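Sensor histidine kinase PdtaS (Mycobacterium tuberculosis, PDB 2YKF) probably autophosphorylates on a histidine when it binds cyclic di-GMP, as part of a two-component system that adapts mycobacteria to poor nutrient conditions. Local coordinates at residues A26-W31 with C55-R60; D36-D41 with L150-L155; S193-N198 with T210-V215; L262-L267 with A276-R281. All blocks are in the same frame, centred on the assembly; numbering follows the deposited sequence. Where two conformers were deposited one is given.

Contact 1: A26-W31 with C55-R60; sequences AVVGEW and CVAQCR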
loop_
_atom_site.group_PDB
_atom_site.type_symbol
_atom_site.label_atom_id
_atom_site.label_comp_id
_atom_site.label_asym_id
_atom_site.label_seq_id
_atom_site.Cartn_x
_atom_site.Cartn_y
_atom_site.Cartn_z
ATOM N N ALA A 26 13.219 -6.730 -12.669
ATOM C CA ALA A 26 13.534 -5.923 -11.445
ATOM C C ALA A 26 12.838 -4.559 -11.420
ATOM O O ALA A 26 12.295 -4.137 -10.379
ATOM C CB ALA A 26 15.096 -5.757 -11.309
ATOM N N VAL A 27 12.832 -3.825 -12.550
ATOM C CA VAL A 27 12.075 -2.591 -12.611
ATOM C C VAL A 27 10.597 -2.784 -12.228
ATOM O O VAL A 27 10.057 -2.032 -11.357
ATOM C CB VAL A 27 12.097 -1.936 -14.041
ATOM C CG1 VAL A 27 11.110 -0.727 -14.077
ATOM C CG2 VAL A 27 13.592 -1.510 -14.386
ATOM N N VAL A 28 9.940 -3.731 -12.892
ATOM C CA VAL A 28 8.532 -4.026 -12.635
ATOM C C VAL A 28 8.307 -4.548 -11.174
ATOM O O VAL A 28 7.299 -4.247 -10.551
ATOM C CB VAL A 28 7.967 -5.026 -13.702
ATOM C CG1 VAL A 28 6.513 -5.363 -13.378
ATOM C CG2 VAL A 28 8.019 -4.352 -15.105
ATOM N N GLY A 29 9.297 -5.213 -10.624
ATOM C CA GLY A 29 9.209 -5.705 -9.262
ATOM C C GLY A 29 9.283 -4.528 -8.300
ATOM O O GLY A 29 8.844 -4.661 -7.174
ATOM N N GLU A 30 9.826 -3.380 -8.731
ATOM C CA GLU A 30 10.043 -2.253 -7.818
ATOM C C GLU A 30 9.214 -1.024 -8.104
ATOM O O GLU A 30 9.162 -0.126 -7.278
ATOM C CB GLU A 30 11.474 -1.789 -7.957
ATOM C CG GLU A 30 12.479 -2.812 -7.616
ATOM C CD GLU A 30 13.008 -2.719 -6.184
ATOM O OE1 GLU A 30 12.290 -2.203 -5.285
ATOM O OE2 GLU A 30 14.153 -3.197 -5.972
ATOM N N TRP A 31 8.634 -0.912 -9.303
ATOM C CA TRP A 31 8.147 0.393 -9.698
ATOM C C TRP A 31 6.782 0.768 -9.059
ATOM O O TRP A 31 6.311 1.883 -9.263
ATOM C CB TRP A 31 8.069 0.472 -11.234
ATOM C CG TRP A 31 7.030 -0.379 -11.837
ATOM C CD1 TRP A 31 6.279 -1.422 -11.257
ATOM C CD2 TRP A 31 6.621 -0.294 -13.194
ATOM N NE1 TRP A 31 5.441 -1.964 -12.224
ATOM C CE2 TRP A 31 5.649 -1.284 -13.415
ATOM C CE3 TRP A 31 7.021 0.539 -14.280
ATOM C CZ2 TRP A 31 5.041 -1.454 -14.706
ATOM C CZ3 TRP A 31 6.390 0.409 -15.497
ATOM C CH2 TRP A 31 5.425 -0.582 -15.705
ATOM N N CYS A 55 3.812 -2.420 -25.441
ATOM C CA CYS A 55 3.698 -2.170 -23.968
ATOM C C CYS A 55 3.725 -3.533 -23.250
ATOM O O CYS A 55 2.876 -4.433 -23.515
ATOM C CB CYS A 55 2.416 -1.416 -23.613
ATOM S SG CYS A 55 2.167 -1.230 -21.785
ATOM N N VAL A 56 4.698 -3.714 -22.341
ATOM C CA VAL A 56 4.927 -5.017 -21.746
ATOM C C VAL A 56 4.591 -5.003 -20.226
ATOM O O VAL A 56 4.597 -6.062 -19.629
ATOM C CB VAL A 56 6.401 -5.525 -21.915
ATOM C CG1 VAL A 56 6.751 -5.803 -23.433
ATOM C CG2 VAL A 56 7.354 -4.482 -21.367
ATOM N N ALA A 57 4.271 -3.842 -19.652
ATOM C CA ALA A 57 3.925 -3.779 -18.211
ATOM C C ALA A 57 3.298 -2.477 -17.939
ATOM O O ALA A 57 3.485 -1.500 -18.701
ATOM C CB ALA A 57 5.159 -3.998 -17.260
ATOM N N GLN A 58 2.523 -2.432 -16.838
ATOM C CA GLN A 58 1.812 -1.252 -16.505
ATOM C C GLN A 58 1.642 -1.210 -14.977
ATOM O O GLN A 58 1.409 -2.279 -14.332
ATOM C CB GLN A 58 0.411 -1.376 -17.135
ATOM C CG GLN A 58 -0.598 -0.247 -16.673
ATOM C CD GLN A 58 -1.911 -0.370 -17.464
ATOM O OE1 GLN A 58 -2.112 -1.347 -18.183
ATOM N NE2 GLN A 58 -2.781 0.617 -17.346
ATOM N N CYS A 59 1.758 -0.054 -14.389
ATOM C CA CYS A 59 1.465 0.107 -12.961
ATOM C C CYS A 59 0.510 1.264 -12.720
ATOM O O CYS A 59 0.611 2.288 -13.407
ATOM C CB CYS A 59 2.779 0.367 -12.194
ATOM S SG CYS A 59 2.715 0.106 -10.397
ATOM N N ARG A 60 -0.379 1.156 -11.757
ATOM C CA ARG A 60 -1.115 2.323 -11.347
ATOM C C ARG A 60 -0.679 2.804 -9.976
ATOM O O ARG A 60 -0.292 2.008 -9.142
ATOM C CB ARG A 60 -2.633 2.025 -11.316
ATOM C CG ARG A 60 -3.131 1.425 -12.638
ATOM C CD ARG A 60 -4.669 1.260 -12.629
ATOM N NE ARG A 60 -5.067 0.971 -14.029
ATOM C CZ ARG A 60 -5.177 -0.240 -14.528
ATOM N NH1 ARG A 60 -4.938 -1.301 -13.755
ATOM N NH2 ARG A 60 -5.583 -0.411 -15.779
HETATM O O HOH W 1 3.296 -3.807 -12.260
#
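In the GAF domain of PdtaS, helix 18-38 lies against the sheet that contains strand 53-59, and Trp31 is the helix residue that reaches the strand through its ring, meeting Ala57, Gln58 and Cys59. The two short axes run almost parallel, 12° apart and 9.3 Å at closest approach, a gap that a broad indole can bridge. Between backbone N and carbonyl carbon (chi1 69°), Trp31 CG is nearer the strand than CB. Over one face of the indole lies Cys59, whose CB is 3.7 Å from the centroid of the five-membered ring, a CH-pi contact, while SG, in one conformer, makes a sulfur-aromatic contact over the same face. The opposite face is backed toward its rim by Val28 CA, one turn earlier in the helix. Ala57 C and Gln58 N lie at the ring edge, in its plane; CZ2 comes within 3.4 Å of Gln58 C. Ala57 suits this place because a lone methyl lets the ring come close to the strand backbone: its CB touches Trp31 CZ2 and, at 3.6 Å, Val28 CG2. The one polar atom of the indole is served by a water, which accepts from Trp31 NE1 at 2.8 Å and donates to Gln58 O. Around this contact, Val28 also packs on Leu6 of helix 6-13 and on Glu285 of the second subunit, and strand 53-59 is hydrogen-bonded to strand 41-47 through Ala57 with Met44 and Cys59 with Tyr42.

Contact 2: D36-D41 with L150-L155; sequences DLSFAD and LCATDL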
loop_
_atom_site.group_PDB
_atom_site.type_symbol
_atom_site.label_atom_id
_atom_site.label_comp_id
_atom_site.label_asym_id
_atom_site.label_seq_id
_atom_site.Cartn_x
_atom_site.Cartn_y
_atom_site.Cartn_z
ATOM N N ASP A 36 3.649 5.261 -6.877
ATOM C CA ASP A 36 3.104 5.890 -5.664
ATOM C C ASP A 36 3.704 7.282 -5.389
ATOM O O ASP A 36 2.979 8.230 -5.000
ATOM C CB ASP A 36 3.355 5.044 -4.437
ATOM C CG ASP A 36 2.481 3.716 -4.436
ATOM O OD1 ASP A 36 1.609 3.591 -5.329
ATOM O OD2 ASP A 36 2.694 2.847 -3.560
ATOM N N LEU A 37 5.028 7.370 -5.464
ATOM C CA LEU A 37 5.691 8.674 -5.221
ATOM C C LEU A 37 5.349 9.694 -6.300
ATOM O O LEU A 37 5.437 10.899 -6.051
ATOM C CB LEU A 37 7.183 8.472 -5.166
ATOM C CG LEU A 37 7.830 7.672 -4.035
ATOM C CD1 LEU A 37 9.274 7.401 -4.420
ATOM C CD2 LEU A 37 7.750 8.378 -2.736
ATOM N N SER A 38 5.067 9.223 -7.514
ATOM C CA SER A 38 4.712 10.129 -8.616
ATOM C C SER A 38 3.214 10.481 -8.610
ATOM O O SER A 38 2.813 11.342 -9.374
ATOM C CB SER A 38 5.020 9.507 -9.985
ATOM O OG SER A 38 6.348 9.034 -10.096
ATOM N N PHE A 39 2.369 9.749 -7.844
ATOM C CA PHE A 39 0.910 9.864 -7.996
ATOM C C PHE A 39 0.490 9.712 -9.461
ATOM O O PHE A 39 -0.387 10.469 -9.957
ATOM C CB PHE A 39 0.393 11.231 -7.445
ATOM C CG PHE A 39 0.865 11.529 -6.060
ATOM C CD1 PHE A 39 0.144 11.089 -4.961
ATOM C CD2 PHE A 39 2.038 12.225 -5.834
ATOM C CE1 PHE A 39 0.596 11.328 -3.673
ATOM C CE2 PHE A 39 2.499 12.435 -4.552
ATOM C CZ PHE A 39 1.766 12.014 -3.464
ATOM N N ALA A 40 1.078 8.741 -10.149
ATOM C CA ALA A 40 0.985 8.610 -11.607
ATOM C C ALA A 40 0.964 7.191 -12.036
ATOM O O ALA A 40 1.582 6.306 -11.374
ATOM C CB ALA A 40 2.239 9.380 -12.291
ATOM N N ASP A 41 0.346 6.953 -13.205
ATOM C CA ASP A 41 0.455 5.704 -13.894
ATOM C C ASP A 41 1.754 5.564 -14.712
ATOM O O ASP A 41 2.261 6.560 -15.269
ATOM C CB ASP A 41 -0.711 5.595 -14.897
ATOM C CG ASP A 41 -2.028 5.595 -14.234
ATOM O OD1 ASP A 41 -2.414 4.471 -13.837
ATOM O OD2 ASP A 41 -2.699 6.674 -14.137
ATOM N N LEU A 150 9.572 14.834 -5.588
ATOM C CA LEU A 150 11.048 15.063 -5.688
ATOM C C LEU A 150 11.834 13.759 -5.651
ATOM O O LEU A 150 12.780 13.565 -6.413
ATOM C CB LEU A 150 11.519 16.030 -4.600
ATOM C CG LEU A 150 11.167 17.533 -4.879
ATOM C CD1 LEU A 150 11.556 18.267 -3.598
ATOM C CD2 LEU A 150 11.932 18.105 -6.060
ATOM N N CYS A 151 11.434 12.841 -4.784
ATOM C CA CYS A 151 12.069 11.507 -4.746
ATOM C C CYS A 151 11.799 10.720 -6.037
ATOM O O CYS A 151 12.711 10.032 -6.527
ATOM C CB CYS A 151 11.550 10.752 -3.494
ATOM S SG CYS A 151 12.487 9.186 -3.205
ATOM N N ALA A 152 10.555 10.792 -6.581
ATOM C CA ALA A 152 10.211 10.124 -7.852
ATOM C C ALA A 152 11.173 10.621 -8.959
ATOM O O ALA A 152 11.723 9.833 -9.719
ATOM C CB ALA A 152 8.749 10.387 -8.242
ATOM N N THR A 153 11.417 11.923 -8.995
ATOM C CA THR A 153 12.368 12.463 -9.976
ATOM C C THR A 153 13.769 11.896 -9.795
ATOM O O THR A 153 14.415 11.556 -10.776
ATOM C CB THR A 153 12.407 13.976 -9.883
ATOM O OG1 THR A 153 11.115 14.455 -10.212
ATOM C CG2 THR A 153 13.425 14.586 -10.935
ATOM N N ASP A 154 14.242 11.800 -8.545
ATOM C CA ASP A 154 15.528 11.157 -8.258
ATOM C C ASP A 154 15.587 9.719 -8.753
ATOM O O ASP A 154 16.605 9.290 -9.296
ATOM C CB ASP A 154 15.814 11.163 -6.752
ATOM C CG ASP A 154 16.168 12.526 -6.231
ATOM O OD1 ASP A 154 16.616 13.350 -7.062
ATOM O OD2 ASP A 154 15.978 12.785 -5.012
ATOM N N LEU A 155 14.505 8.938 -8.567
ATOM C CA LEU A 155 14.552 7.538 -9.029
ATOM C C LEU A 155 14.481 7.476 -10.535
ATOM O O LEU A 155 15.050 6.591 -11.112
ATOM C CB LEU A 155 13.350 6.711 -8.482
ATOM C CG LEU A 155 13.245 6.716 -6.963
ATOM C CD1 LEU A 155 11.893 6.005 -6.630
ATOM C CD2 LEU A 155 14.477 5.993 -6.390
#
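Cys151 is the first residue of helix 143-161 in this segment to touch the end of helix 18-38, its SG lying 3.9 Å from Leu37 CD1. Standing anti to the backbone N (chi1 -171°), the sulfur is placed beside that methyl, and the weakly polar thiol is well placed among apolar neighbours, since Phe183 of the PAS-like region packs on both Cys151 and Leu37. Next comes Ala152, where the backbones are nearest: its CA is 5.4 Å from that of Leu37. The small methyl of alanine suits so close an approach. This CB meets Leu37 CB at 3.9 Å and Ser38 OG at 3.3 Å, the latter a plain contact without a hydrogen bond. The hydroxyl of Ser38 has its polar partners in Leu34 O, one turn back in its own helix, and Tyr42 OH, so a buried serine is accommodated beside the methyl.

Helix 18-38 stops here in a Schellman motif. Phe39 is the C-prime residue, with positive phi (51°), Ala40 N returns to Ala35 O, and a weak bond links Phe39 N to Asp36 O. The chain can then turn into strand 41-47 of the GAF sheet, directly after the helix has packed on helix 143-161. Further along, Leu155, one turn beyond Cys151, meets the same leucine. The two leucine side chains cross at about a right angle, and the branch ends Leu155 CD1 and Leu37 CD1 meet at 3.7 Å.

Contact 3: S193-N198 with T210-V215; sequences SYASPN and TELEGV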
loop_
_atom_site.group_PDB
_atom_site.type_symbol
_atom_site.label_atom_id
_atom_site.label_comp_id
_atom_site.label_asym_id
_atom_site.label_seq_id
_atom_site.Cartn_x
_atom_site.Cartn_y
_atom_site.Cartn_z
ATOM N N SER A 193 15.800 15.595 6.001
ATOM C CA SER A 193 15.315 16.794 5.403
ATOM C C SER A 193 13.810 16.786 5.294
ATOM O O SER A 193 13.186 17.866 5.261
ATOM C CB SER A 193 15.996 17.012 4.054
ATOM O OG SER A 193 15.388 16.215 3.038
ATOM N N TYR A 194 13.187 15.580 5.322
ATOM C CA TYR A 194 11.696 15.504 5.362
ATOM C C TYR A 194 11.320 14.171 5.946
ATOM O O TYR A 194 11.959 13.151 5.589
ATOM C CB TYR A 194 11.051 15.625 3.940
ATOM C CG TYR A 194 9.550 15.418 4.004
ATOM C CD1 TYR A 194 8.718 16.444 4.476
ATOM C CD2 TYR A 194 8.982 14.156 3.736
ATOM C CE1 TYR A 194 7.347 16.271 4.592
ATOM C CE2 TYR A 194 7.628 13.959 3.847
ATOM C CZ TYR A 194 6.816 15.007 4.274
ATOM O OH TYR A 194 5.493 14.808 4.414
ATOM N N ALA A 195 10.323 14.195 6.843
ATOM C CA ALA A 195 9.702 12.963 7.408
ATOM C C ALA A 195 8.179 13.100 7.354
ATOM O O ALA A 195 7.597 14.119 7.812
ATOM C CB ALA A 195 10.182 12.733 8.877
ATOM N N SER A 196 7.518 12.118 6.740
ATOM C CA SER A 196 6.073 12.203 6.565
ATOM C C SER A 196 5.378 12.059 7.935
ATOM O O SER A 196 6.022 11.655 8.958
ATOM C CB SER A 196 5.621 11.122 5.566
ATOM O OG SER A 196 5.822 9.841 6.155
ATOM N N PRO A 197 4.077 12.423 8.009
ATOM C CA PRO A 197 3.389 12.224 9.276
ATOM C C PRO A 197 3.476 10.759 9.769
ATOM O O PRO A 197 3.696 10.492 10.983
ATOM C CB PRO A 197 1.933 12.616 8.905
ATOM C CG PRO A 197 2.152 13.808 7.997
ATOM C CD PRO A 197 3.266 13.245 7.092
ATOM N N ASN A 198 3.307 9.806 8.855
ATOM C CA ASN A 198 3.385 8.368 9.216
ATOM C C ASN A 198 4.720 7.943 9.727
ATOM O O ASN A 198 4.831 7.085 10.647
ATOM C CB ASN A 198 2.960 7.484 8.011
ATOM C CG ASN A 198 1.468 7.274 7.999
ATOM O OD1 ASN A 198 0.781 7.680 8.957
ATOM N ND2 ASN A 198 0.944 6.702 6.923
ATOM N N THR A 210 11.303 13.621 20.383
ATOM C CA THR A 210 11.979 14.753 19.705
ATOM C C THR A 210 11.413 14.993 18.306
ATOM O O THR A 210 10.610 14.190 17.809
ATOM C CB THR A 210 13.501 14.404 19.620
ATOM O OG1 THR A 210 14.157 14.949 20.758
ATOM C CG2 THR A 210 14.204 14.899 18.325
ATOM N N GLU A 211 11.776 16.112 17.679
ATOM C CA GLU A 211 11.495 16.282 16.238
ATOM C C GLU A 211 12.352 15.296 15.397
ATOM O O GLU A 211 13.362 14.800 15.847
ATOM C CB GLU A 211 11.745 17.758 15.809
ATOM C CG GLU A 211 10.665 18.728 16.326
ATOM C CD GLU A 211 11.083 20.208 16.259
ATOM O OE1 GLU A 211 12.213 20.516 15.773
ATOM O OE2 GLU A 211 10.264 21.059 16.701
ATOM N N LEU A 212 11.962 15.015 14.172
ATOM C CA LEU A 212 12.842 14.194 13.342
ATOM C C LEU A 212 13.576 15.042 12.339
ATOM O O LEU A 212 14.752 14.876 12.137
ATOM C CB LEU A 212 12.015 13.141 12.614
ATOM C CG LEU A 212 12.636 11.837 12.168
ATOM C CD1 LEU A 212 13.658 11.285 13.181
ATOM C CD2 LEU A 212 11.439 10.863 11.900
ATOM N N GLU A 213 12.848 15.930 11.678
ATOM C CA GLU A 213 13.436 16.841 10.710
ATOM C C GLU A 213 14.549 17.706 11.289
ATOM O O GLU A 213 14.461 18.167 12.418
ATOM C CB GLU A 213 12.358 17.713 10.072
ATOM C CG GLU A 213 11.628 16.951 8.978
ATOM C CD GLU A 213 10.351 17.633 8.458
ATOM O OE1 GLU A 213 10.195 18.895 8.557
ATOM O OE2 GLU A 213 9.515 16.878 7.930
ATOM N N GLY A 214 15.611 17.854 10.510
ATOM C CA GLY A 214 16.819 18.528 10.947
ATOM C C GLY A 214 17.711 17.735 11.891
ATOM O O GLY A 214 18.667 18.261 12.400
ATOM N N VAL A 215 17.416 16.469 12.151
ATOM C CA VAL A 215 18.252 15.708 13.106
ATOM C C VAL A 215 18.946 14.612 12.317
ATOM O O VAL A 215 18.409 14.129 11.341
ATOM C CB VAL A 215 17.436 15.110 14.258
ATOM C CG1 VAL A 215 18.346 14.402 15.257
ATOM C CG2 VAL A 215 16.628 16.205 14.990
#
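Glu213 lies across from Tyr194 and Ala195, joining the loop after helix 197-205 to strand 192-195 at the edge of the PAS-like sheet. From CB, which leaves the backbone to one side of the strand, CG is set anti to the carbonyl carbon (chi1 -80°) and passes 3.9 Å from Tyr194 CA. The chain then runs extended, bringing CD to 3.8 Å from Ala195 N. At the tip, OE2 accepts the amide of Ala195 at 3.0 Å in a nearly straight bond (172°), met on the anti side and 19° out of the carboxylate plane. The same oxygen is 3.6 Å from Tyr194 CD1, the phenol ring lying alongside. Next to Glu213, Leu212 places CD2 on Ala195 CB at 3.8 Å, an alanine methyl being small enough to let the loop approach. Leu212 also begins the type II turn that ends at Val215, with Gly214 at positive phi, and Val192 pairs with Gly214 and Val215 through backbone bonds. A carboxylate here supplies an acceptor to an edge-strand amide. Because Ala195 O also lies 3.4 Å from OE2, without a hydrogen bond, the two oxygens probably repel, which may temper the grip of the bond.

Contact 4: L262-L267 with A276-R281; sequences LRTLPL and AAILIR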
loop_
_atom_site.group_PDB
_atom_site.type_symbol
_atom_site.label_atom_id
_atom_site.label_comp_id
_atom_site.label_asym_id
_atom_site.label_seq_id
_atom_site.Cartn_x
_atom_site.Cartn_y
_atom_site.Cartn_z
ATOM N N LEU A 262 11.810 -1.405 7.970
ATOM C CA LEU A 262 12.511 -0.294 7.326
ATOM C C LEU A 262 12.984 -0.785 5.998
ATOM O O LEU A 262 13.478 -1.931 5.907
ATOM C CB LEU A 262 13.778 0.082 8.098
ATOM C CG LEU A 262 13.595 0.651 9.476
ATOM C CD1 LEU A 262 14.980 0.797 10.115
ATOM C CD2 LEU A 262 12.954 1.962 9.358
ATOM N N ARG A 263 12.893 0.079 4.986
ATOM C CA ARG A 263 13.533 -0.182 3.698
ATOM C C ARG A 263 14.354 1.063 3.258
ATOM O O ARG A 263 13.824 2.191 3.237
ATOM C CB ARG A 263 12.492 -0.501 2.654
ATOM C CG ARG A 263 13.167 -0.758 1.343
ATOM C CD ARG A 263 12.222 -0.858 0.274
ATOM N NE ARG A 263 12.936 -0.857 -1.007
ATOM C CZ ARG A 263 12.297 -0.819 -2.154
ATOM N NH1 ARG A 263 10.958 -0.745 -2.142
ATOM N NH2 ARG A 263 12.982 -0.837 -3.294
ATOM N N THR A 264 15.656 0.881 3.005
ATOM C CA THR A 264 16.517 1.991 2.636
ATOM C C THR A 264 16.810 1.875 1.124
ATOM O O THR A 264 16.824 0.760 0.553
ATOM C CB THR A 264 17.856 1.972 3.425
ATOM O OG1 THR A 264 18.572 0.737 3.132
ATOM C CG2 THR A 264 17.556 1.967 4.957
ATOM N N LEU A 265 17.024 3.038 0.518
ATOM C CA LEU A 265 17.282 3.200 -0.930
ATOM C C LEU A 265 18.287 4.317 -1.063
ATOM O O LEU A 265 17.986 5.443 -0.731
ATOM C CB LEU A 265 16.029 3.702 -1.654
ATOM C CG LEU A 265 14.983 2.678 -1.828
ATOM C CD1 LEU A 265 14.067 2.957 -0.618
ATOM C CD2 LEU A 265 14.290 2.969 -3.188
ATOM N N PRO A 266 19.525 3.993 -1.414
ATOM C CA PRO A 266 20.503 5.071 -1.591
ATOM C C PRO A 266 20.137 5.882 -2.863
ATOM O O PRO A 266 19.605 5.314 -3.830
ATOM C CB PRO A 266 21.823 4.318 -1.763
ATOM C CG PRO A 266 21.464 2.958 -2.240
ATOM C CD PRO A 266 20.070 2.652 -1.692
ATOM N N LEU A 267 20.334 7.194 -2.852
ATOM C CA LEU A 267 20.000 7.960 -4.048
ATOM C C LEU A 267 21.271 8.538 -4.611
ATOM O O LEU A 267 22.100 9.072 -3.840
ATOM C CB LEU A 267 19.036 9.056 -3.730
ATOM C CG LEU A 267 17.716 8.594 -3.075
ATOM C CD1 LEU A 267 17.026 9.788 -2.630
ATOM C CD2 LEU A 267 16.855 7.893 -4.086
ATOM N N ALA A 276 19.510 9.623 0.668
ATOM C CA ALA A 276 18.793 8.366 0.719
ATOM C C ALA A 276 17.308 8.561 1.009
ATOM O O ALA A 276 16.898 9.573 1.563
ATOM C CB ALA A 276 19.407 7.380 1.780
ATOM N N ALA A 277 16.510 7.577 0.593
ATOM C CA ALA A 277 15.075 7.541 0.984
ATOM C C ALA A 277 15.003 6.369 1.935
ATOM O O ALA A 277 15.748 5.389 1.774
ATOM C CB ALA A 277 14.149 7.328 -0.256
ATOM N N ILE A 278 14.146 6.488 2.946
ATOM C CA ILE A 278 13.877 5.422 3.837
ATOM C C ILE A 278 12.371 5.287 3.933
ATOM O O ILE A 278 11.650 6.254 4.260
ATOM C CB ILE A 278 14.516 5.668 5.239
ATOM C CG1 ILE A 278 16.064 5.771 5.076
ATOM C CG2 ILE A 278 14.141 4.559 6.275
ATOM C CD1 ILE A 278 16.776 5.955 6.343
ATOM N N LEU A 279 11.899 4.072 3.720
ATOM C CA LEU A 279 10.451 3.810 3.935
ATOM C C LEU A 279 10.306 3.056 5.234
ATOM O O LEU A 279 11.159 2.246 5.592
ATOM C CB LEU A 279 9.887 2.987 2.803
ATOM C CG LEU A 279 10.322 3.472 1.408
ATOM C CD1 LEU A 279 9.761 2.436 0.444
ATOM C CD2 LEU A 279 9.736 4.815 1.151
ATOM N N ILE A 280 9.283 3.399 5.992
ATOM C CA ILE A 280 9.076 2.757 7.301
ATOM C C ILE A 280 7.634 2.370 7.479
ATOM O O ILE A 280 6.749 3.073 7.049
ATOM C CB ILE A 280 9.595 3.641 8.463
ATOM C CG1 ILE A 280 9.389 2.963 9.840
ATOM C CG2 ILE A 280 8.974 5.025 8.450
ATOM C CD1 ILE A 280 9.991 3.835 10.995
ATOM N N ARG A 281 7.393 1.191 8.068
ATOM C CA ARG A 281 6.013 0.808 8.311
ATOM C C ARG A 281 5.949 0.316 9.758
ATOM O O ARG A 281 6.693 -0.583 10.110
ATOM C CB ARG A 281 5.601 -0.354 7.411
ATOM C CG ARG A 281 4.110 -0.701 7.668
ATOM C CD ARG A 281 3.554 -1.910 6.891
ATOM N NE ARG A 281 2.097 -1.843 7.101
ATOM C CZ ARG A 281 1.221 -2.843 6.887
ATOM N NH1 ARG A 281 1.632 -4.014 6.360
ATOM N NH2 ARG A 281 -0.091 -2.615 7.113
#
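Leu265 and Ala277 face each other at the apolar centre, CB to CB 4.3 Å apart, with Leu265 CD1 reaching on to Leu279 CG. The methyl of Ala277 leaves room beside it for larger neighbours: Leu267, two residues along the strand, brings CD1 to 4.5 Å from Ala277 CB, and Phe183 of strand 183-186 and Leu33 of helix 18-38 pack on the same face, Phe183 on Ala277 and Leu279, Leu33 on Leu265 and Leu279. On the other face, Leu262 and Ile280 lie side by side, pointing the same way, CD2 of the leucine 3.7 Å from CG1 of the isoleucine, and Leu262 CD2 also touches Ile278 CG2. Beta-branched residues such as Ile278 and Ile280 suit extended strands, and both are buried here.

These residues belong to the antiparallel hairpin of strands 258-269 and 272-282 in the PAS-like sheet; the axes of segments 262-267 and 276-281 run 168° apart. Arg263 with Leu279 and Leu265 with Ala277 are its hydrogen-bonded pairs. In the first, Arg263 N donates to Leu279 O at 2.8 Å and Leu279 N to Arg263 O at 2.7 Å. In the second, Ala277 N to Leu265 O is straight (164°), whereas Leu265 N to Ala277 O is more bent (142°). Between the pairs, Thr264 CG2 packs on Ile278 CG1 at 4.1 Å, while its OG1 turns to His237 NE2 and Met249 N. At the polar edge, the aliphatic part of Arg263 runs extended beside Leu279, CD to CD1 4.1 Å, carrying its guanidinium to a salt bridge with Glu30 of helix 18-38.

How the contacts relate
Contacts 1 and 2 use successive parts of helix 18-38 in the GAF domain and touch where Arg60 CG meets Asp41 OD1 at 3.4 Å. Contact 4 lies in the PAS-like sheet yet joins both: Glu30 OE1 of contact 1 makes a salt bridge to Arg263 NH2 at 2.5 Å, and Cys151 SG of contact 2 packs on Ala277 CB at 3.9 Å. The two sensing modules therefore meet through helices 18-38 and 143-161. Contact 3, which includes the edge strand 192-195 of that sheet, touches none of them; its nearest atoms are about 5 Å from contact 4 and about 17 Å from contact 1. Contacts 1 and 3 both reach the second subunit, where Arg60 of one subunit bonds to Asn198 of the other.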